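Local coordinates for protein cyclopropane mycolic acid synthase 1 (Mycobacterium tuberculosis, PDB 1KPH) that converts a double bond at the distal position of an alpha mycolic acid into a cyclopropane ring, using a methylene group taken from S-adenosyl-L-methionine, at residues A138-G143 against G203-I208; T168-H173 against D279-T284; H231-L236 against M272-Y277. One frame throughout, in Å; residues are numbered along the deposited sequence.

Contact 1. Residues A138-G143 against G203-I208. With SAH (S-adenosyl-L-homocysteine), chain F; 10A (didecyl-dimethyl-ammonium), chain G.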
loop_
_atom_site.group_PDB
_atom_site.type_symbol
_atom_site.label_atom_id
_atom_site.label_comp_id
_atom_site.label_asym_id
_atom_site.label_seq_id
_atom_site.Cartn_x
_atom_site.Cartn_y
_atom_site.Cartn_z
ATOM N N ALA A 138 -1.205 -1.466 2.784
ATOM C CA ALA A 138 -1.173 -1.237 4.227
ATOM C C ALA A 138 -1.352 -2.574 4.946
ATOM O O ALA A 138 -0.813 -2.795 6.035
ATOM C CB ALA A 138 -2.280 -0.270 4.634
ATOM N N PHE A 139 -2.107 -3.462 4.311
ATOM C CA PHE A 139 -2.386 -4.785 4.848
ATOM C C PHE A 139 -1.113 -5.482 5.334
ATOM O O PHE A 139 -1.083 -6.054 6.423
ATOM C CB PHE A 139 -3.065 -5.635 3.767
ATOM C CG PHE A 139 -3.877 -6.781 4.307
ATOM C CD1 PHE A 139 -5.007 -6.541 5.087
ATOM C CD2 PHE A 139 -3.529 -8.097 4.019
ATOM C CE1 PHE A 139 -5.780 -7.594 5.572
ATOM C CE2 PHE A 139 -4.296 -9.159 4.498
ATOM C CZ PHE A 139 -5.426 -8.905 5.277
ATOM N N GLU A 140 -0.066 -5.427 4.519
ATOM C CA GLU A 140 1.207 -6.063 4.847
ATOM C C GLU A 140 1.786 -5.641 6.201
ATOM O O GLU A 140 2.736 -6.254 6.696
ATOM C CB GLU A 140 2.225 -5.783 3.737
ATOM C CG GLU A 140 1.755 -6.222 2.345
ATOM C CD GLU A 140 0.980 -5.141 1.603
ATOM O OE1 GLU A 140 0.193 -4.405 2.241
ATOM O OE2 GLU A 140 1.149 -5.034 0.367
ATOM N N HIS A 141 1.211 -4.602 6.799
ATOM C CA HIS A 141 1.676 -4.106 8.093
ATOM C C HIS A 141 0.775 -4.534 9.249
ATOM O O HIS A 141 1.144 -4.388 10.416
ATOM C CB HIS A 141 1.744 -2.576 8.078
ATOM C CG HIS A 141 2.908 -2.022 7.319
ATOM N ND1 HIS A 141 4.208 -2.142 7.761
ATOM C CD2 HIS A 141 2.969 -1.332 6.155
ATOM C CE1 HIS A 141 5.020 -1.549 6.904
ATOM N NE2 HIS A 141 4.293 -1.049 5.920
ATOM N N PHE A 142 -0.403 -5.056 8.923
ATOM C CA PHE A 142 -1.369 -5.464 9.939
ATOM C C PHE A 142 -0.950 -6.689 10.751
ATOM O O PHE A 142 -1.136 -6.721 11.970
ATOM C CB PHE A 142 -2.739 -5.741 9.295
ATOM C CG PHE A 142 -3.353 -4.548 8.593
ATOM C CD1 PHE A 142 -2.736 -3.299 8.614
ATOM C CD2 PHE A 142 -4.564 -4.681 7.921
ATOM C CE1 PHE A 142 -3.320 -2.201 7.977
ATOM C CE2 PHE A 142 -5.154 -3.592 7.281
ATOM C CZ PHE A 142 -4.530 -2.349 7.312
ATOM N N GLY A 143 -0.390 -7.688 10.075
ATOM C CA GLY A 143 0.011 -8.908 10.751
ATOM C C GLY A 143 -1.121 -9.920 10.670
ATOM O O GLY A 143 -2.285 -9.560 10.853
ATOM N N GLY A 203 6.562 -6.471 9.470
ATOM C CA GLY A 203 5.894 -6.833 8.232
ATOM C C GLY A 203 5.589 -8.317 8.132
ATOM O O GLY A 203 6.302 -9.148 8.693
ATOM N N ARG A 204 4.530 -8.650 7.403
ATOM C CA ARG A 204 4.117 -10.035 7.228
ATOM C C ARG A 204 3.255 -10.141 5.970
ATOM O O ARG A 204 2.308 -9.376 5.799
ATOM C CB ARG A 204 3.311 -10.479 8.446
ATOM C CG ARG A 204 2.883 -11.933 8.445
ATOM C CD ARG A 204 4.002 -12.874 8.862
ATOM N NE ARG A 204 3.471 -14.202 9.165
ATOM C CZ ARG A 204 4.201 -15.236 9.568
ATOM N NH1 ARG A 204 5.513 -15.109 9.722
ATOM N NH2 ARG A 204 3.617 -16.399 9.821
ATOM N N LEU A 205 3.582 -11.079 5.088
ATOM C CA LEU A 205 2.810 -11.243 3.862
ATOM C C LEU A 205 1.711 -12.277 3.975
ATOM O O LEU A 205 1.920 -13.380 4.480
ATOM C CB LEU A 205 3.704 -11.639 2.689
ATOM C CG LEU A 205 4.656 -10.607 2.093
ATOM C CD1 LEU A 205 5.267 -11.193 0.839
ATOM C CD2 LEU A 205 3.911 -9.320 1.767
ATOM N N PRO A 206 0.515 -11.932 3.493
ATOM C CA PRO A 206 -0.620 -12.849 3.536
ATOM C C PRO A 206 -0.640 -13.653 2.242
ATOM O O PRO A 206 -0.190 -13.171 1.202
ATOM C CB PRO A 206 -1.804 -11.902 3.617
ATOM C CG PRO A 206 -1.369 -10.809 2.679
ATOM C CD PRO A 206 0.086 -10.587 3.069
ATOM N N SER A 207 -1.138 -14.878 2.310
ATOM C CA SER A 207 -1.251 -15.705 1.120
ATOM C C SER A 207 -2.618 -15.324 0.570
ATOM O O SER A 207 -3.428 -14.738 1.290
ATOM C CB SER A 207 -1.253 -17.187 1.489
ATOM O OG SER A 207 -2.479 -17.534 2.111
ATOM N N ILE A 208 -2.881 -15.644 -0.692
ATOM C CA ILE A 208 -4.172 -15.319 -1.284
ATOM C C ILE A 208 -5.297 -16.041 -0.531
ATOM O O ILE A 208 -6.310 -15.433 -0.179
ATOM C CB ILE A 208 -4.200 -15.690 -2.791
ATOM C CG1 ILE A 208 -3.275 -14.736 -3.565
ATOM C CG2 ILE A 208 -5.627 -15.626 -3.328
ATOM C CD1 ILE A 208 -3.162 -15.024 -5.061
HETATM N N SAH F . -1.597 3.590 0.400
HETATM C CA SAH F . -0.461 4.482 0.170
HETATM C CB SAH F . 0.690 4.198 1.158
HETATM C CG SAH F . 1.161 2.738 1.346
HETATM C C SAH F . 0.060 4.353 -1.272
HETATM O OXT SAH F . 0.905 5.173 -1.673
HETATM C "C5'" SAH F . 1.691 1.796 3.941
HETATM C "C4'" SAH F . 0.736 2.767 4.624
HETATM O "O4'" SAH F . -0.237 2.103 5.476
HETATM C "C3'" SAH F . 1.451 3.791 5.503
HETATM O "O3'" SAH F . 0.872 5.101 5.265
HETATM C "C2'" SAH F . 1.194 3.297 6.905
HETATM O "O2'" SAH F . 1.277 4.343 7.875
HETATM C "C1'" SAH F . -0.172 2.709 6.790
HETATM N N9 SAH F . -0.483 1.734 7.840
HETATM C C8 SAH F . 0.202 0.642 8.277
HETATM N N7 SAH F . -0.335 -0.045 9.237
HETATM C C5 SAH F . -1.514 0.663 9.470
HETATM C C6 SAH F . -2.695 0.484 10.452
HETATM N N6 SAH F . -2.763 -0.520 11.340
HETATM N N1 SAH F . -3.703 1.415 10.379
HETATM C C2 SAH F . -3.621 2.426 9.472
HETATM N N3 SAH F . -2.645 2.684 8.568
HETATM C C4 SAH F . -1.616 1.755 8.624
HETATM C C1 10A G . 7.821 -11.976 4.334
HETATM C C2 10A G . 7.759 -10.655 5.109
HETATM C C3 10A G . 7.123 -9.565 4.239
HETATM C C4 10A G . 7.014 -8.175 4.885
HETATM C C5 10A G . 6.363 -7.246 3.850
HETATM C C6 10A G . 6.220 -5.776 4.272
HETATM C C7 10A G . 5.595 -5.075 3.056
HETATM C C8 10A G . 5.495 -3.551 3.163
HETATM C C9 10A G . 4.916 -3.019 1.834
HETATM C C10 10A G . 4.990 -1.492 1.798
HETATM N N1 10A G . 4.700 -0.683 0.523
HETATM C C11 10A G . 4.979 0.764 0.874
HETATM C C12 10A G . 3.244 -0.762 0.138
HETATM C C13 10A G . 5.488 -1.075 -0.737
HETATM C C14 10A G . 7.047 -1.117 -0.780
HETATM C C15 10A G . 7.686 -1.862 -1.977
HETATM C C16 10A G . 7.417 -3.375 -2.153
HETATM C C17 10A G . 8.001 -4.243 -1.022
HETATM C C18 10A G . 7.752 -5.744 -1.228
HETATM C C19 10A G . 8.368 -6.550 -0.076
HETATM C C20 10A G . 8.152 -8.050 -0.332
HETATM C C21 10A G . 8.785 -8.904 0.770
HETATM C C22 10A G . 8.553 -10.378 0.436
HETATM O O HOH W 1 0.393 -8.537 7.244
#
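Glu140 and Arg204 bring the two loops together, their CA atoms 5.5 Å apart, and one backbone hydrogen bond joins them. Arg204 N donates to Glu140 O at 3.1 Å, with an N-H...O angle of 161°, lying in the plane of the carbonyl. Gly203 CA adds a C-H...O contact to the same oxygen. A water donates to Phe139 O and, at a doubtfully short distance, to Arg204 O, and accepts from Gly143 N, linking both ends of turn 139-143 to the other loop. Gly143 has a positive phi, which favours glycine. Among the side chains, Pro206 CG sits at the edge of the Phe139 ring, in its plane, 3.7 Å from CD2. Phe139 CG is anti to the backbone N (chi1 -157°), and this swings the ring toward the proline; Tyr147 stacks on the same phenylalanine. The 138-143 loop follows strand 132-136 of the Rossmann-like methyltransferase sheet and stands between SAH and didecyl-dimethyl-ammonium, which probably marks the lipid-binding pocket. Ala138 CB lies 3.2 Å from SAH O4', while Phe142 turns a ring edge to the adenine and carries Phe139 CA over one face. His141 belongs to both pockets, its CB near SAH N7 and its NE2, hydrogen-bonded to Tyr16 OH, near C8 of the second ligand. Glu140 CB rests 3.5 Å from C7 of that ligand, and its CG packs on Leu205 CD2. The Glu140 chain then bends at chi2 (89°), carrying the carboxylate away from Leu205, and OE2 accepts a hydrogen bond from Ile169 N. Leu205 packs against both decyl chains, with CG 3.4 Å from C3 of one and CD1 3.4 Å from C22 at the tip of the other. Gly203 C, 3.5 Å from C4, makes the backbone itself part of the wall.

Contact 2. Residues T168-H173 against D279-T284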
loop_
_atom_site.group_PDB
_atom_site.type_symbol
_atom_site.label_atom_id
_atom_site.label_comp_id
_atom_site.label_asym_id
_atom_site.label_seq_id
_atom_site.Cartn_x
_atom_site.Cartn_y
_atom_site.Cartn_z
ATOM N N THR A 168 -3.059 -5.615 -1.898
ATOM C CA THR A 168 -1.939 -6.054 -1.080
ATOM C C THR A 168 -1.022 -7.044 -1.768
ATOM O O THR A 168 -1.435 -7.798 -2.644
ATOM C CB THR A 168 -2.442 -6.738 0.216
ATOM O OG1 THR A 168 -1.326 -7.206 0.986
ATOM C CG2 THR A 168 -3.331 -7.931 -0.127
ATOM N N ILE A 169 0.236 -7.029 -1.356
ATOM C CA ILE A 169 1.220 -7.961 -1.867
ATOM C C ILE A 169 0.819 -9.315 -1.262
ATOM O O ILE A 169 0.244 -9.364 -0.171
ATOM C CB ILE A 169 2.625 -7.556 -1.373
ATOM C CG1 ILE A 169 3.027 -6.232 -2.032
ATOM C CG2 ILE A 169 3.639 -8.657 -1.661
ATOM C CD1 ILE A 169 4.125 -5.485 -1.298
ATOM N N THR A 170 1.083 -10.404 -1.973
ATOM C CA THR A 170 0.759 -11.734 -1.463
ATOM C C THR A 170 1.969 -12.634 -1.655
ATOM O O THR A 170 2.744 -12.447 -2.593
ATOM C CB THR A 170 -0.478 -12.343 -2.172
ATOM O OG1 THR A 170 -0.268 -12.380 -3.589
ATOM C CG2 THR A 170 -1.717 -11.516 -1.866
ATOM N N GLY A 171 2.145 -13.597 -0.759
ATOM C CA GLY A 171 3.297 -14.472 -0.863
ATOM C C GLY A 171 3.012 -15.952 -0.746
ATOM O O GLY A 171 1.993 -16.369 -0.191
ATOM N N LEU A 172 3.925 -16.751 -1.286
ATOM C CA LEU A 172 3.806 -18.200 -1.249
ATOM C C LEU A 172 4.565 -18.712 -0.032
ATOM O O LEU A 172 5.491 -18.055 0.454
ATOM C CB LEU A 172 4.408 -18.815 -2.513
ATOM C CG LEU A 172 3.883 -18.328 -3.865
ATOM C CD1 LEU A 172 4.707 -18.957 -4.981
ATOM C CD2 LEU A 172 2.410 -18.682 -4.009
ATOM N N HIS A 173 4.170 -19.881 0.458
ATOM C CA HIS A 173 4.829 -20.477 1.609
ATOM C C HIS A 173 6.162 -21.081 1.176
ATOM O O HIS A 173 6.204 -21.941 0.297
ATOM C CB HIS A 173 3.933 -21.552 2.223
ATOM C CG HIS A 173 2.633 -21.020 2.741
ATOM N ND1 HIS A 173 2.561 -19.990 3.653
ATOM C CD2 HIS A 173 1.353 -21.370 2.467
ATOM C CE1 HIS A 173 1.295 -19.726 3.921
ATOM N NE2 HIS A 173 0.541 -20.550 3.214
ATOM N N ASP A 279 3.568 -11.840 -5.294
ATOM C CA ASP A 279 2.551 -11.302 -6.187
ATOM C C ASP A 279 1.921 -10.090 -5.500
ATOM O O ASP A 279 2.252 -9.772 -4.356
ATOM C CB ASP A 279 1.493 -12.396 -6.425
ATOM C CG ASP A 279 0.588 -12.118 -7.620
ATOM O OD1 ASP A 279 0.668 -11.032 -8.227
ATOM O OD2 ASP A 279 -0.224 -13.012 -7.950
ATOM N N VAL A 280 1.036 -9.401 -6.210
ATOM C CA VAL A 280 0.334 -8.248 -5.652
ATOM C C VAL A 280 -1.054 -8.295 -6.277
ATOM O O VAL A 280 -1.197 -8.404 -7.498
ATOM C CB VAL A 280 1.057 -6.905 -5.973
ATOM C CG1 VAL A 280 1.188 -6.707 -7.471
ATOM C CG2 VAL A 280 0.294 -5.747 -5.340
ATOM N N ASN A 281 -2.080 -8.238 -5.437
ATOM C CA ASN A 281 -3.445 -8.346 -5.931
ATOM C C ASN A 281 -4.434 -7.346 -5.363
ATOM O O ASN A 281 -4.306 -6.900 -4.221
ATOM C CB ASN A 281 -3.981 -9.753 -5.642
ATOM C CG ASN A 281 -3.268 -10.828 -6.433
ATOM O OD1 ASN A 281 -3.628 -11.114 -7.573
ATOM N ND2 ASN A 281 -2.241 -11.421 -5.833
ATOM N N GLN A 282 -5.428 -7.009 -6.179
ATOM C CA GLN A 282 -6.497 -6.114 -5.760
ATOM C C GLN A 282 -7.735 -6.988 -5.575
ATOM O O GLN A 282 -8.190 -7.630 -6.519
ATOM C CB GLN A 282 -6.794 -5.055 -6.821
ATOM C CG GLN A 282 -5.642 -4.139 -7.160
ATOM C CD GLN A 282 -6.123 -2.816 -7.727
ATOM O OE1 GLN A 282 -7.139 -2.762 -8.422
ATOM N NE2 GLN A 282 -5.391 -1.741 -7.440
ATOM N N PHE A 283 -8.267 -7.016 -4.358
ATOM C CA PHE A 283 -9.449 -7.813 -4.060
ATOM C C PHE A 283 -10.670 -6.911 -3.935
ATOM O O PHE A 283 -10.693 -5.995 -3.118
ATOM C CB PHE A 283 -9.269 -8.566 -2.742
ATOM C CG PHE A 283 -8.139 -9.548 -2.744
ATOM C CD1 PHE A 283 -8.377 -10.903 -2.959
ATOM C CD2 PHE A 283 -6.835 -9.129 -2.494
ATOM C CE1 PHE A 283 -7.327 -11.830 -2.919
ATOM C CE2 PHE A 283 -5.783 -10.042 -2.453
ATOM C CZ PHE A 283 -6.030 -11.395 -2.664
ATOM N N THR A 284 -11.679 -7.165 -4.756
ATOM C CA THR A 284 -12.910 -6.393 -4.698
ATOM C C THR A 284 -13.803 -7.112 -3.687
ATOM O O THR A 284 -14.372 -8.161 -3.983
ATOM C CB THR A 284 -13.611 -6.346 -6.074
ATOM O OG1 THR A 284 -12.750 -5.705 -7.024
ATOM C CG2 THR A 284 -14.920 -5.568 -5.988
#
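Thr170 lies alongside Asp279, both side chains pointing the same way, with OG1 of the threonine 3.3 Å from CB of the aspartate. Asn281 comes across Thr170 at about a right angle and offers ND2 to two acceptors, Thr170 OG1 and Asp279 OD2, both through weak bonds. Thr170 OG1 stands between its backbone N and carbonyl carbon (chi1 56°), which points it toward Asn281 ND2 and Asp279 CB. Asp279 OD1 is met from above the carboxylate plane by Val280 N, at 2.6 Å, and is also bonded to Ser227 OG. Further along this face, Thr168 CG2 packs 4.0 Å from Phe283 CE2, and Thr170 CG2 approaches the edge of the same ring. The antiparallel pairing beneath has two hydrogen-bonded pairs, Thr168 with Asn281 and Thr170 with Asp279, each joined by two N-H...O bonds. Between them the non-hydrogen-bonded pair Ile169-Val280 comes to 3.9 Å between CA atoms. Thr170 N reaches Asp279 O at 2.7 Å from 50° outside the carbonyl plane, whereas Asp279 N meets Thr170 O within its plane. On the opposite face, Ile169 CG1 and Val280 CG2 touch loosely at 4.3 Å, beside the carbonate site. This is the strand pairing by which the class I methyltransferase fold adds its one antiparallel strand, 278-286, to an otherwise parallel sheet. That strand is inserted between 163-171 and 221-227; Phe283 and Asn281 rest on Val225 of the latter, and helix 229-245 packs Tyr232 over Ile169 and Val280.

Contact 3. Residues H231-L236 against M272-Y277. With 10A (didecyl-dimethyl-ammonium), chain G; CO3 (carbonate ion), chain E.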
loop_
_atom_site.group_PDB
_atom_site.type_symbol
_atom_site.label_atom_id
_atom_site.label_comp_id
_atom_site.label_asym_id
_atom_site.label_seq_id
_atom_site.Cartn_x
_atom_site.Cartn_y
_atom_site.Cartn_z
ATOM N N HIS A 231 3.725 -5.650 -13.238
ATOM C CA HIS A 231 3.820 -4.207 -13.092
ATOM C C HIS A 231 4.707 -3.784 -11.925
ATOM O O HIS A 231 5.281 -2.696 -11.950
ATOM C CB HIS A 231 2.427 -3.605 -12.910
ATOM C CG HIS A 231 1.530 -3.793 -14.092
ATOM N ND1 HIS A 231 1.658 -3.054 -15.248
ATOM C CD2 HIS A 231 0.505 -4.651 -14.306
ATOM C CE1 HIS A 231 0.749 -3.448 -16.122
ATOM N NE2 HIS A 231 0.036 -4.416 -15.575
ATOM N N TYR A 232 4.840 -4.633 -10.908
ATOM C CA TYR A 232 5.650 -4.251 -9.752
ATOM C C TYR A 232 7.158 -4.292 -9.989
ATOM O O TYR A 232 7.899 -3.491 -9.419
ATOM C CB TYR A 232 5.301 -5.107 -8.532
ATOM C CG TYR A 232 5.166 -4.287 -7.264
ATOM C CD1 TYR A 232 5.951 -3.150 -7.064
ATOM C CD2 TYR A 232 4.246 -4.634 -6.278
ATOM C CE1 TYR A 232 5.818 -2.373 -5.920
ATOM C CE2 TYR A 232 4.109 -3.861 -5.119
ATOM C CZ TYR A 232 4.895 -2.732 -4.952
ATOM O OH TYR A 232 4.745 -1.944 -3.838
ATOM N N ALA A 233 7.618 -5.229 -10.810
ATOM C CA ALA A 233 9.042 -5.321 -11.103
ATOM C C ALA A 233 9.480 -4.030 -11.791
ATOM O O ALA A 233 10.554 -3.496 -11.505
ATOM C CB ALA A 233 9.326 -6.521 -12.001
ATOM N N LYS A 234 8.640 -3.524 -12.690
ATOM C CA LYS A 234 8.944 -2.286 -13.401
ATOM C C LYS A 234 8.883 -1.094 -12.444
ATOM O O LYS A 234 9.764 -0.234 -12.455
ATOM C CB LYS A 234 7.961 -2.081 -14.554
ATOM C CG LYS A 234 8.296 -0.891 -15.447
ATOM C CD LYS A 234 7.309 -0.797 -16.597
ATOM C CE LYS A 234 7.669 0.304 -17.573
ATOM N NZ LYS A 234 6.739 0.269 -18.741
ATOM N N THR A 235 7.844 -1.045 -11.613
ATOM C CA THR A 235 7.708 0.037 -10.647
ATOM C C THR A 235 8.986 0.089 -9.800
ATOM O O THR A 235 9.600 1.146 -9.641
ATOM C CB THR A 235 6.497 -0.192 -9.705
ATOM O OG1 THR A 235 5.290 -0.263 -10.476
ATOM C CG2 THR A 235 6.380 0.941 -8.697
ATOM N N LEU A 236 9.379 -1.065 -9.268
ATOM C CA LEU A 236 10.571 -1.168 -8.439
ATOM C C LEU A 236 11.845 -0.822 -9.211
ATOM O O LEU A 236 12.754 -0.198 -8.661
ATOM C CB LEU A 236 10.667 -2.576 -7.843
ATOM C CG LEU A 236 9.657 -2.856 -6.722
ATOM C CD1 LEU A 236 9.475 -4.358 -6.525
ATOM C CD2 LEU A 236 10.144 -2.200 -5.443
ATOM N N MET A 272 12.327 -10.517 -7.093
ATOM C CA MET A 272 11.369 -11.413 -6.466
ATOM C C MET A 272 10.056 -11.417 -7.245
ATOM O O MET A 272 9.426 -12.465 -7.401
ATOM C CB MET A 272 11.124 -10.994 -5.016
ATOM C CG MET A 272 11.562 -12.029 -3.989
ATOM S SD MET A 272 13.272 -12.585 -4.217
ATOM C CE MET A 272 13.029 -14.086 -5.172
ATOM N N PHE A 273 9.642 -10.250 -7.731
ATOM C CA PHE A 273 8.410 -10.168 -8.505
ATOM C C PHE A 273 8.641 -10.703 -9.909
ATOM O O PHE A 273 7.766 -11.348 -10.485
ATOM C CB PHE A 273 7.892 -8.727 -8.578
ATOM C CG PHE A 273 7.095 -8.306 -7.369
ATOM C CD1 PHE A 273 7.637 -7.449 -6.422
ATOM C CD2 PHE A 273 5.803 -8.791 -7.173
ATOM C CE1 PHE A 273 6.907 -7.076 -5.292
ATOM C CE2 PHE A 273 5.062 -8.427 -6.047
ATOM C CZ PHE A 273 5.617 -7.568 -5.106
ATOM N N ARG A 274 9.829 -10.443 -10.450
ATOM C CA ARG A 274 10.175 -10.903 -11.790
ATOM C C ARG A 274 10.119 -12.429 -11.883
ATOM O O ARG A 274 9.567 -12.973 -12.838
ATOM C CB ARG A 274 11.576 -10.409 -12.181
ATOM C CG ARG A 274 11.633 -9.669 -13.519
ATOM C CD ARG A 274 13.074 -9.444 -13.987
ATOM N NE ARG A 274 13.837 -8.591 -13.077
ATOM C CZ ARG A 274 13.670 -7.275 -12.960
ATOM N NH1 ARG A 274 12.767 -6.648 -13.701
ATOM N NH2 ARG A 274 14.399 -6.589 -12.089
ATOM N N ILE A 275 10.673 -13.116 -10.886
ATOM C CA ILE A 275 10.689 -14.577 -10.878
ATOM C C ILE A 275 9.380 -15.204 -10.387
ATOM O O ILE A 275 9.144 -16.396 -10.585
ATOM C CB ILE A 275 11.867 -15.117 -10.030
ATOM C CG1 ILE A 275 11.946 -16.639 -10.161
ATOM C CG2 ILE A 275 11.698 -14.715 -8.577
ATOM C CD1 ILE A 275 13.178 -17.247 -9.530
ATOM N N GLY A 276 8.537 -14.407 -9.737
ATOM C CA GLY A 276 7.259 -14.917 -9.275
ATOM C C GLY A 276 7.116 -15.442 -7.857
ATOM O O GLY A 276 6.110 -16.083 -7.552
ATOM N N TYR A 277 8.086 -15.187 -6.984
ATOM C CA TYR A 277 7.971 -15.671 -5.609
ATOM C C TYR A 277 6.942 -14.858 -4.838
ATOM O O TYR A 277 6.396 -15.322 -3.840
ATOM C CB TYR A 277 9.319 -15.625 -4.882
ATOM C CG TYR A 277 10.309 -16.654 -5.377
ATOM C CD1 TYR A 277 11.416 -17.019 -4.608
ATOM C CD2 TYR A 277 10.149 -17.255 -6.625
ATOM C CE1 TYR A 277 12.338 -17.958 -5.075
ATOM C CE2 TYR A 277 11.060 -18.187 -7.099
ATOM C CZ TYR A 277 12.150 -18.535 -6.324
ATOM O OH TYR A 277 13.046 -19.458 -6.815
HETATM C C1 10A G . 7.821 -11.976 4.334
HETATM C C2 10A G . 7.759 -10.655 5.109
HETATM C C3 10A G . 7.123 -9.565 4.239
HETATM C C4 10A G . 7.014 -8.175 4.885
HETATM C C5 10A G . 6.363 -7.246 3.850
HETATM C C6 10A G . 6.220 -5.776 4.272
HETATM C C7 10A G . 5.595 -5.075 3.056
HETATM C C8 10A G . 5.495 -3.551 3.163
HETATM C C9 10A G . 4.916 -3.019 1.834
HETATM C C10 10A G . 4.990 -1.492 1.798
HETATM N N1 10A G . 4.700 -0.683 0.523
HETATM C C11 10A G . 4.979 0.764 0.874
HETATM C C12 10A G . 3.244 -0.762 0.138
HETATM C C13 10A G . 5.488 -1.075 -0.737
HETATM C C14 10A G . 7.047 -1.117 -0.780
HETATM C C15 10A G . 7.686 -1.862 -1.977
HETATM C C16 10A G . 7.417 -3.375 -2.153
HETATM C C17 10A G . 8.001 -4.243 -1.022
HETATM C C18 10A G . 7.752 -5.744 -1.228
HETATM C C19 10A G . 8.368 -6.550 -0.076
HETATM C C20 10A G . 8.152 -8.050 -0.332
HETATM C C21 10A G . 8.785 -8.904 0.770
HETATM C C22 10A G . 8.553 -10.378 0.436
HETATM C C CO3 E . 1.632 -2.784 -2.831
HETATM O O1 CO3 E . 1.325 -2.457 -4.263
HETATM O O2 CO3 E . 2.886 -2.608 -2.347
HETATM O O3 CO3 E . 0.647 -3.265 -2.017
#
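Helix 229-245 meets the last turn of helix 256-275 at Ala233 and Phe273, whose CA atoms lie 5.5 Å apart. Tyr232 and Phe273 form an offset stack, with ring centroids 4.6 Å apart and planes inclined by 23°. The overlap is displaced toward the base of the tyrosine: its CB stands over the centre of the phenylalanine ring, a CH-pi contact of 3.8 Å, and its CD2 comes 3.4 Å from Phe273 CZ. Leu236 CD1 meets the same ring at CD1, 3.6 Å away, its side chain crossing that of Phe273 at about a right angle. Ala233 CB packs beside Phe273 CB and also touches NH1 of Arg274, whose chain bends at chi3 and whose guanidinium is held by salt bridges to Glu271 and Asp237. Three residues on from Phe273, Gly276, with a phi of 94°, ends the helix in a Schellman motif. Its marks are a bond from Tyr277 N to Met272 O and a weak one from Gly276 N to Phe273 O. Tyr232 OH donates to O2 of a carbonate, probably from the crystallisation liquor, at a doubtfully short 2.5 Å. The apolar stack thus supports the carbon base of Tyr232 while its hydroxyl serves a polar site, beside the decyl chain whose C18 lies at the edge of Phe273, consistent with a pocket that has both apolar and anion-binding parts.

In the fold
The centres of contacts 1 and 2 are about 9 Å apart, those of 2 and 3 about 12 Å, and those of 1 and 3 about 17 Å, so the strand pairing of contact 2 stands between the other two. Contacts 1 and 2 alternate along the chain and meet again through the bond between Pro206 O and Gly171 N. Contact 3 falls wholly within the sequence between the strands of contact 2, and helix 256-275 leads directly into strand 278-286. Contacts 1 and 3 do not touch, but both reach didecyl-dimethyl-ammonium. The mixed sheet thus connects the loops between cofactor and ligand to the helices beside the ligand, probably the lipid pocket.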